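Local atomic coordinates of alcohol dehydrogenase (Thermus thermophilus, PDB entry 2EIH), a protein that binds zinc and is probably an NAD-dependent alcohol dehydrogenase of the medium-chain, zinc-containing family. Residues Ala3-Ala8 with Pro58-Ala63; Leu34-Leu39 with Lys337-Val342; Glu84-Pro89 with Ala133-Asn138. All coordinates share one frame; numbering follows the deposited sequence.

Interaction 1: residues Ala3-Ala8 with Pro58-Ala63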
loop_
_atom_site.group_PDB
_atom_site.type_symbol
_atom_site.label_atom_id
_atom_site.label_comp_id
_atom_site.label_asym_id
_atom_site.label_seq_id
_atom_site.Cartn_x
_atom_site.Cartn_y
_atom_site.Cartn_z
ATOM N N ALA A 3 -16.233 -43.888 -2.059
ATOM C CA ALA A 3 -16.017 -42.629 -2.745
ATOM C C ALA A 3 -17.126 -42.424 -3.753
ATOM O O ALA A 3 -17.760 -43.375 -4.210
ATOM C CB ALA A 3 -14.670 -42.634 -3.450
ATOM N N VAL A 4 -17.385 -41.165 -4.056
ATOM C CA VAL A 4 -18.376 -40.817 -5.050
ATOM C C VAL A 4 -17.552 -40.421 -6.256
ATOM O O VAL A 4 -16.907 -39.375 -6.265
ATOM C CB VAL A 4 -19.233 -39.631 -4.616
ATOM C CG1 VAL A 4 -20.001 -39.090 -5.810
ATOM C CG2 VAL A 4 -20.180 -40.063 -3.520
ATOM N N VAL A 5 -17.558 -41.288 -7.258
ATOM C CA VAL A 5 -16.815 -41.053 -8.478
ATOM C C VAL A 5 -17.705 -40.401 -9.517
ATOM O O VAL A 5 -18.934 -40.381 -9.394
ATOM C CB VAL A 5 -16.242 -42.365 -9.062
ATOM C CG1 VAL A 5 -15.091 -42.862 -8.196
ATOM C CG2 VAL A 5 -17.336 -43.424 -9.141
ATOM N N MET A 6 -17.055 -39.882 -10.549
ATOM C CA MET A 6 -17.706 -39.194 -11.647
ATOM C C MET A 6 -17.502 -40.042 -12.895
ATOM O O MET A 6 -16.530 -39.848 -13.627
ATOM C CB MET A 6 -17.031 -37.847 -11.820
ATOM C CG MET A 6 -17.820 -36.818 -12.548
ATOM S SD MET A 6 -16.815 -35.360 -12.526
ATOM C CE MET A 6 -16.823 -34.953 -14.245
ATOM N N ARG A 7 -18.412 -40.987 -13.119
ATOM C CA ARG A 7 -18.341 -41.877 -14.274
ATOM C C ARG A 7 -18.222 -41.125 -15.591
ATOM O O ARG A 7 -17.412 -41.478 -16.448
ATOM C CB ARG A 7 -19.578 -42.785 -14.327
ATOM C CG ARG A 7 -19.581 -43.909 -13.292
ATOM C CD ARG A 7 -18.308 -44.750 -13.383
ATOM N NE ARG A 7 -18.223 -45.733 -12.308
ATOM C CZ ARG A 7 -17.114 -46.389 -11.978
ATOM N NH1 ARG A 7 -15.984 -46.170 -12.640
ATOM N NH2 ARG A 7 -17.136 -47.266 -10.980
ATOM N N ALA A 8 -19.044 -40.093 -15.744
ATOM C CA ALA A 8 -19.059 -39.284 -16.951
ATOM C C ALA A 8 -19.588 -37.899 -16.618
ATOM O O ALA A 8 -20.099 -37.663 -15.520
ATOM C CB ALA A 8 -19.940 -39.939 -17.999
ATOM N N PRO A 58 -12.548 -42.509 -13.693
ATOM C CA PRO A 58 -13.449 -41.745 -12.824
ATOM C C PRO A 58 -12.734 -40.643 -12.041
ATOM O O PRO A 58 -11.535 -40.725 -11.792
ATOM C CB PRO A 58 -14.033 -42.826 -11.920
ATOM C CG PRO A 58 -12.882 -43.749 -11.741
ATOM C CD PRO A 58 -12.337 -43.868 -13.158
ATOM N N HIS A 59 -13.485 -39.619 -11.647
ATOM C CA HIS A 59 -12.934 -38.502 -10.894
ATOM C C HIS A 59 -13.677 -38.269 -9.584
ATOM O O HIS A 59 -14.901 -38.374 -9.520
ATOM C CB HIS A 59 -12.984 -37.225 -11.736
ATOM C CG HIS A 59 -12.508 -36.011 -11.014
ATOM N ND1 HIS A 59 -11.228 -35.906 -10.505
ATOM C CD2 HIS A 59 -13.131 -34.850 -10.707
ATOM C CE1 HIS A 59 -11.090 -34.728 -9.916
ATOM N NE2 HIS A 59 -12.229 -34.071 -10.025
ATOM N N VAL A 60 -12.921 -37.952 -8.537
ATOM C CA VAL A 60 -13.504 -37.675 -7.235
ATOM C C VAL A 60 -13.518 -36.169 -7.026
ATOM O O VAL A 60 -12.471 -35.537 -6.947
ATOM C CB VAL A 60 -12.691 -38.314 -6.098
ATOM C CG1 VAL A 60 -13.361 -38.025 -4.747
ATOM C CG2 VAL A 60 -12.585 -39.807 -6.322
ATOM N N LEU A 61 -14.709 -35.599 -6.928
ATOM C CA LEU A 61 -14.841 -34.174 -6.721
ATOM C C LEU A 61 -14.540 -33.848 -5.258
ATOM O O LEU A 61 -14.233 -34.744 -4.470
ATOM C CB LEU A 61 -16.268 -33.749 -7.071
ATOM C CG LEU A 61 -16.769 -34.092 -8.481
ATOM C CD1 LEU A 61 -18.268 -33.777 -8.596
ATOM C CD2 LEU A 61 -15.990 -33.295 -9.526
ATOM N N GLY A 62 -14.632 -32.568 -4.901
ATOM C CA GLY A 62 -14.401 -32.165 -3.522
ATOM C C GLY A 62 -13.168 -31.327 -3.227
ATOM O O GLY A 62 -12.038 -31.829 -3.246
ATOM N N ALA A 63 -13.379 -30.046 -2.940
ATOM C CA ALA A 63 -12.268 -29.161 -2.617
ATOM C C ALA A 63 -12.212 -28.942 -1.102
ATOM O O ALA A 63 -11.140 -28.968 -0.497
ATOM C CB ALA A 63 -12.418 -27.821 -3.357
HETATM O O HOH W 1 -16.824 -37.318 -7.699
#
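Met6 and His59 face each other across two backbone pieces that run roughly antiparallel and pair only loosely. The direct polar link is a weak hydrogen bond from Met6 N to His59 O, 2.8 Å long but bent to 116° at the hydrogen. The CA of Val5 also leans on His59 O, as a C-H...O contact. A water bridges the two backbones: it donates to Val4 O and to His59 O and accepts from Leu61 N at 2.8 Å. His59 O is thereby approached by an amide, a CA and a water.

In Met6, CG is anti to the backbone N (chi1 -160°) and an extended chi2 of 178° carries SD to the edge of the His59 imidazole, 5.2 Å from the ring centroid and almost in the ring plane. The same SD touches Leu61 CD2 at 3.7 Å, the two side chains crossing at about a right angle. Val46 of helix 41-48 packs against all three residues, while His59 NE2 bonds to Gly114 O.

Beyond the sulfur, the apolar packing is carried by Pro58, which follows a cis peptide bond. Its CB meets Val5 CB at 3.6 Å, the two side chains lying side by side. The Arg7 side chain lies alongside too, its NH1 3.9 Å from Pro58 CB; Arg7 NE is salt-bridged to Glu16 of strand 15-19. Strand 59-60, an outer strand of the small N-terminal sheet, is thus joined to the middle strand, 2-6, by one weak direct amide bond, a bridging water and side-chain packing.

Interaction 2: residues Leu34-Leu39 with Lys337-Val342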
loop_
_atom_site.group_PDB
_atom_site.type_symbol
_atom_site.label_atom_id
_atom_site.label_comp_id
_atom_site.label_asym_id
_atom_site.label_seq_id
_atom_site.Cartn_x
_atom_site.Cartn_y
_atom_site.Cartn_z
ATOM N N LEU A 34 -11.326 -38.405 6.024
ATOM C CA LEU A 34 -12.370 -37.377 5.984
ATOM C C LEU A 34 -13.607 -37.648 6.845
ATOM O O LEU A 34 -14.013 -38.789 7.040
ATOM C CB LEU A 34 -12.799 -37.153 4.532
ATOM C CG LEU A 34 -11.704 -36.559 3.638
ATOM C CD1 LEU A 34 -11.972 -36.849 2.174
ATOM C CD2 LEU A 34 -11.611 -35.068 3.892
ATOM N N LYS A 35 -14.196 -36.572 7.350
ATOM C CA LYS A 35 -15.389 -36.646 8.175
ATOM C C LYS A 35 -16.527 -35.906 7.475
ATOM O O LYS A 35 -17.698 -36.282 7.562
ATOM C CB LYS A 35 -15.128 -36.008 9.551
ATOM C CG LYS A 35 -14.320 -36.862 10.548
ATOM C CD LYS A 35 -14.944 -38.243 10.735
ATOM C CE LYS A 35 -14.373 -39.020 11.928
ATOM N NZ LYS A 35 -15.006 -38.671 13.238
ATOM N N ALA A 36 -16.160 -34.848 6.771
ATOM C CA ALA A 36 -17.126 -34.048 6.060
ATOM C C ALA A 36 -16.486 -33.410 4.840
ATOM O O ALA A 36 -15.316 -33.022 4.865
ATOM C CB ALA A 36 -17.681 -32.965 6.986
ATOM N N ALA A 37 -17.250 -33.331 3.759
ATOM C CA ALA A 37 -16.782 -32.698 2.537
ATOM C C ALA A 37 -17.853 -31.679 2.209
ATOM O O ALA A 37 -19.039 -32.017 2.104
ATOM C CB ALA A 37 -16.660 -33.710 1.420
ATOM N N ALA A 38 -17.438 -30.428 2.074
ATOM C CA ALA A 38 -18.367 -29.360 1.762
ATOM C C ALA A 38 -18.474 -29.243 0.259
ATOM O O ALA A 38 -17.494 -29.433 -0.457
ATOM C CB ALA A 38 -17.883 -28.040 2.361
ATOM N N LEU A 39 -19.676 -28.926 -0.208
ATOM C CA LEU A 39 -19.960 -28.788 -1.631
ATOM C C LEU A 39 -19.762 -27.367 -2.141
ATOM O O LEU A 39 -20.220 -26.412 -1.525
ATOM C CB LEU A 39 -21.404 -29.210 -1.909
ATOM C CG LEU A 39 -21.757 -30.665 -2.217
ATOM C CD1 LEU A 39 -21.211 -31.623 -1.180
ATOM C CD2 LEU A 39 -23.288 -30.771 -2.306
ATOM N N LYS A 337 -23.958 -23.453 3.626
ATOM C CA LYS A 337 -23.207 -24.536 3.001
ATOM C C LYS A 337 -23.926 -25.893 3.001
ATOM O O LYS A 337 -24.664 -26.224 3.930
ATOM C CB LYS A 337 -21.861 -24.674 3.724
ATOM C CG LYS A 337 -20.683 -25.102 2.846
ATOM C CD LYS A 337 -20.165 -23.939 2.002
ATOM C CE LYS A 337 -19.040 -24.375 1.082
ATOM N NZ LYS A 337 -18.516 -23.226 0.298
ATOM N N VAL A 338 -23.713 -26.662 1.939
ATOM C CA VAL A 338 -24.271 -28.002 1.816
ATOM C C VAL A 338 -23.055 -28.871 2.100
ATOM O O VAL A 338 -22.071 -28.834 1.361
ATOM C CB VAL A 338 -24.799 -28.288 0.387
ATOM C CG1 VAL A 338 -25.264 -29.730 0.272
ATOM C CG2 VAL A 338 -25.943 -27.350 0.075
ATOM N N VAL A 339 -23.119 -29.627 3.192
ATOM C CA VAL A 339 -22.020 -30.477 3.602
ATOM C C VAL A 339 -22.339 -31.950 3.621
ATOM O O VAL A 339 -23.335 -32.386 4.201
ATOM C CB VAL A 339 -21.508 -30.111 5.018
ATOM C CG1 VAL A 339 -20.279 -30.952 5.348
ATOM C CG2 VAL A 339 -21.189 -28.637 5.101
ATOM N N LEU A 340 -21.452 -32.706 2.997
ATOM C CA LEU A 340 -21.550 -34.151 2.928
ATOM C C LEU A 340 -20.839 -34.725 4.145
ATOM O O LEU A 340 -19.765 -34.263 4.528
ATOM C CB LEU A 340 -20.850 -34.649 1.663
ATOM C CG LEU A 340 -21.659 -35.007 0.412
ATOM C CD1 LEU A 340 -22.828 -34.050 0.211
ATOM C CD2 LEU A 340 -20.725 -35.014 -0.790
ATOM N N GLN A 341 -21.457 -35.730 4.748
ATOM C CA GLN A 341 -20.895 -36.417 5.897
ATOM C C GLN A 341 -20.323 -37.719 5.372
ATOM O O GLN A 341 -21.063 -38.569 4.883
ATOM C CB GLN A 341 -21.980 -36.706 6.929
ATOM C CG GLN A 341 -22.521 -35.476 7.627
ATOM C CD GLN A 341 -23.765 -35.794 8.426
ATOM O OE1 GLN A 341 -24.721 -36.343 7.883
ATOM N NE2 GLN A 341 -23.776 -35.432 9.709
ATOM N N VAL A 342 -19.007 -37.867 5.475
ATOM C CA VAL A 342 -18.320 -39.059 4.982
ATOM C C VAL A 342 -18.294 -40.138 6.044
ATOM O O VAL A 342 -18.897 -41.199 5.887
ATOM C CB VAL A 342 -16.874 -38.735 4.605
ATOM C CG1 VAL A 342 -16.176 -39.978 4.094
ATOM C CG2 VAL A 342 -16.855 -37.634 3.566
HETATM O O HOH W 2 -22.299 -25.366 -0.360
#
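Chi1 of -88° and chi2 of 52° in Leu39 spread its two methyls over neighbouring partners: CD2 lies against Val338 CG1, and CD1 meets the end of Leu340, whose chi1 of -100° is away from a staggered value. Leu39 and Leu340 cross at about a right angle, the modelled CD1 to CD1 distance of 3.2 Å being doubtfully short. An alanine in place of Leu39 would probably leave a gap between Val338 and Leu340 and let the Leu340 methyls turn more freely.

The backbones pair as antiparallel strands. Ala37 and Leu340 exchange two hydrogen bonds, Leu340 N to Ala37 O being 2.7 Å. Leu39 N reaches Val338 O at 2.9 Å, nearly along the C=O axis, whereas Val342 N approaches Lys35 O from above the carbonyl plane, where the chain turns at the classic bulge opposite Ser66. Past Leu39, a water donates to its O and accepts from Val338 N.

On one face Ala36 CB touches Val339 CG1 at 3.7 Å, under helix 141-146. The small alanines are consistent with the strands' close approach, and four amide hydrogen bonds hold this late strand in the catalytic-domain sheet, with aliphatic side chains on both faces.

Interaction 3: residues Glu84-Pro89 with Ala133-Asn138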
loop_
_atom_site.group_PDB
_atom_site.type_symbol
_atom_site.label_atom_id
_atom_site.label_comp_id
_atom_site.label_asym_id
_atom_site.label_seq_id
_atom_site.Cartn_x
_atom_site.Cartn_y
_atom_site.Cartn_z
ATOM N N GLU A 84 -7.031 -33.470 14.466
ATOM C CA GLU A 84 -8.177 -32.963 13.733
ATOM C C GLU A 84 -7.690 -31.811 12.844
ATOM O O GLU A 84 -6.947 -30.927 13.303
ATOM C CB GLU A 84 -9.257 -32.492 14.699
ATOM C CG GLU A 84 -9.835 -33.605 15.578
ATOM C CD GLU A 84 -11.178 -33.216 16.180
ATOM O OE1 GLU A 84 -11.820 -34.054 16.847
ATOM O OE2 GLU A 84 -11.594 -32.059 15.976
ATOM N N VAL A 85 -8.099 -31.840 11.571
ATOM C CA VAL A 85 -7.682 -30.846 10.585
ATOM C C VAL A 85 -8.733 -30.492 9.522
ATOM O O VAL A 85 -9.720 -31.198 9.321
ATOM C CB VAL A 85 -6.423 -31.344 9.827
ATOM C CG1 VAL A 85 -5.274 -31.567 10.797
ATOM C CG2 VAL A 85 -6.725 -32.655 9.091
ATOM N N VAL A 86 -8.495 -29.374 8.848
ATOM C CA VAL A 86 -9.343 -28.917 7.753
ATOM C C VAL A 86 -8.348 -28.806 6.603
ATOM O O VAL A 86 -7.143 -28.693 6.819
ATOM C CB VAL A 86 -9.978 -27.535 8.023
ATOM C CG1 VAL A 86 -10.813 -27.595 9.279
ATOM C CG2 VAL A 86 -8.896 -26.485 8.163
ATOM N N ILE A 87 -8.864 -28.831 5.383
ATOM C CA ILE A 87 -8.056 -28.772 4.176
ATOM C C ILE A 87 -7.993 -27.363 3.606
ATOM O O ILE A 87 -8.979 -26.641 3.628
ATOM C CB ILE A 87 -8.663 -29.726 3.132
ATOM C CG1 ILE A 87 -8.465 -31.179 3.594
ATOM C CG2 ILE A 87 -8.109 -29.423 1.756
ATOM C CD1 ILE A 87 -9.294 -32.170 2.833
ATOM N N ASN A 88 -6.815 -26.981 3.120
ATOM C CA ASN A 88 -6.560 -25.675 2.487
ATOM C C ASN A 88 -6.594 -26.121 1.019
ATOM O O ASN A 88 -5.613 -26.654 0.515
ATOM C CB ASN A 88 -5.154 -25.193 2.853
ATOM C CG ASN A 88 -5.031 -23.682 2.875
ATOM O OD1 ASN A 88 -5.417 -22.999 1.926
ATOM N ND2 ASN A 88 -4.458 -23.156 3.947
ATOM N N PRO A 89 -7.715 -25.893 0.319
ATOM C CA PRO A 89 -7.911 -26.290 -1.080
ATOM C C PRO A 89 -6.961 -25.776 -2.158
ATOM O O PRO A 89 -7.034 -26.222 -3.308
ATOM C CB PRO A 89 -9.361 -25.902 -1.337
ATOM C CG PRO A 89 -9.511 -24.675 -0.517
ATOM C CD PRO A 89 -8.774 -24.972 0.761
ATOM N N ALA A 133 -4.505 -27.637 7.812
ATOM C CA ALA A 133 -4.521 -26.730 8.954
ATOM C C ALA A 133 -5.280 -27.388 10.094
ATOM O O ALA A 133 -6.159 -28.213 9.869
ATOM C CB ALA A 133 -5.178 -25.415 8.575
ATOM N N PRO A 134 -4.946 -27.033 11.342
ATOM C CA PRO A 134 -5.627 -27.621 12.500
ATOM C C PRO A 134 -7.077 -27.182 12.542
ATOM O O PRO A 134 -7.389 -26.007 12.322
ATOM C CB PRO A 134 -4.828 -27.076 13.681
ATOM C CG PRO A 134 -4.456 -25.709 13.193
ATOM C CD PRO A 134 -3.998 -25.991 11.772
ATOM N N LYS A 135 -7.960 -28.141 12.787
ATOM C CA LYS A 135 -9.378 -27.863 12.865
ATOM C C LYS A 135 -9.707 -27.246 14.206
ATOM O O LYS A 135 -9.328 -27.773 15.256
ATOM C CB LYS A 135 -10.200 -29.147 12.719
ATOM C CG LYS A 135 -11.647 -29.005 13.182
ATOM C CD LYS A 135 -12.284 -30.365 13.448
ATOM C CE LYS A 135 -13.620 -30.241 14.181
ATOM N NZ LYS A 135 -13.446 -29.663 15.538
ATOM N N PRO A 136 -10.413 -26.108 14.193
ATOM C CA PRO A 136 -10.789 -25.457 15.454
ATOM C C PRO A 136 -11.587 -26.467 16.305
ATOM O O PRO A 136 -12.462 -27.160 15.788
ATOM C CB PRO A 136 -11.628 -24.260 14.988
ATOM C CG PRO A 136 -12.163 -24.713 13.646
ATOM C CD PRO A 136 -11.004 -25.421 13.030
ATOM N N LYS A 137 -11.277 -26.556 17.594
ATOM C CA LYS A 137 -11.963 -27.505 18.457
ATOM C C LYS A 137 -13.371 -27.114 18.873
ATOM O O LYS A 137 -14.128 -27.938 19.384
ATOM C CB LYS A 137 -11.127 -27.806 19.713
ATOM C CG LYS A 137 -9.816 -28.528 19.425
ATOM C CD LYS A 137 -9.103 -28.952 20.707
ATOM C CE LYS A 137 -7.723 -29.541 20.411
ATOM N NZ LYS A 137 -7.797 -30.708 19.478
ATOM N N ASN A 138 -13.744 -25.865 18.660
ATOM C CA ASN A 138 -15.086 -25.444 19.045
ATOM C C ASN A 138 -16.112 -25.731 17.939
ATOM O O ASN A 138 -17.289 -25.400 18.092
ATOM C CB ASN A 138 -15.104 -23.944 19.387
ATOM C CG ASN A 138 -14.738 -23.062 18.192
ATOM O OD1 ASN A 138 -15.318 -21.985 17.989
ATOM N ND2 ASN A 138 -13.761 -23.509 17.404
#
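Lys135 and Glu84 cross obliquely, the lysine chain passing beside the glutamate so that its CD and CE as well as its ammonium lie near Glu84 OE2. CG of Lys135 is anti to the backbone N (chi1 163°), the chain stays extended to CE and then bends at chi4. The NZ to OE2 salt bridge is 3.1 Å, and NZ sits almost in line with the CD-OE2 bond of Glu84. NZ also donates to Pro136 O at 2.7 Å and to Leu139 O, and Lys135 makes a cation-pi contact with Phe141, so several partners would steady its charge.

At about a right angle to Lys135 stands Val86, whose CG1 rests 3.8 Å from Lys135 CB, while its CG2 lies 3.9 Å from Ala133 CB. Leu301 of helix 297-306 packs against Val86 and Ala133. These strands, 84-91 and 132-134, belong to the GroES-like domain and pair antiparallel: Val86 and Ala133 exchange two hydrogen bonds, Ala133 N to Val86 O being 3.0 Å. Next along, Lys135 N bonds Glu84 O straight at the hydrogen (176°), though from above the carbonyl plane. Val85 turns its side chain away, yet its CB still lies against Ala133 O.

How the interactions relate
Along the chain, interaction 1 closes before interaction 3 opens, its segments alternate with those of interaction 2, and interaction 3 is nested inside the long loop that interaction 2 closes. The centres of interactions 1 and 2 lie about 14 Å apart, those of 2 and 3 about 13 Å, and those of 1 and 3 about 23 Å. Interactions 2 and 3 belong to one mixed, branched sheet and meet where Leu34 packs on Ile87; interaction 1 belongs to the three-stranded sheet and touches interaction 3 through Ala63. Interactions 1 and 2 join the N-terminal and C-terminal strands to the GroES-like part, and interaction 3 pairs two strands within it, apart from the parallel Rossmann-type sheet.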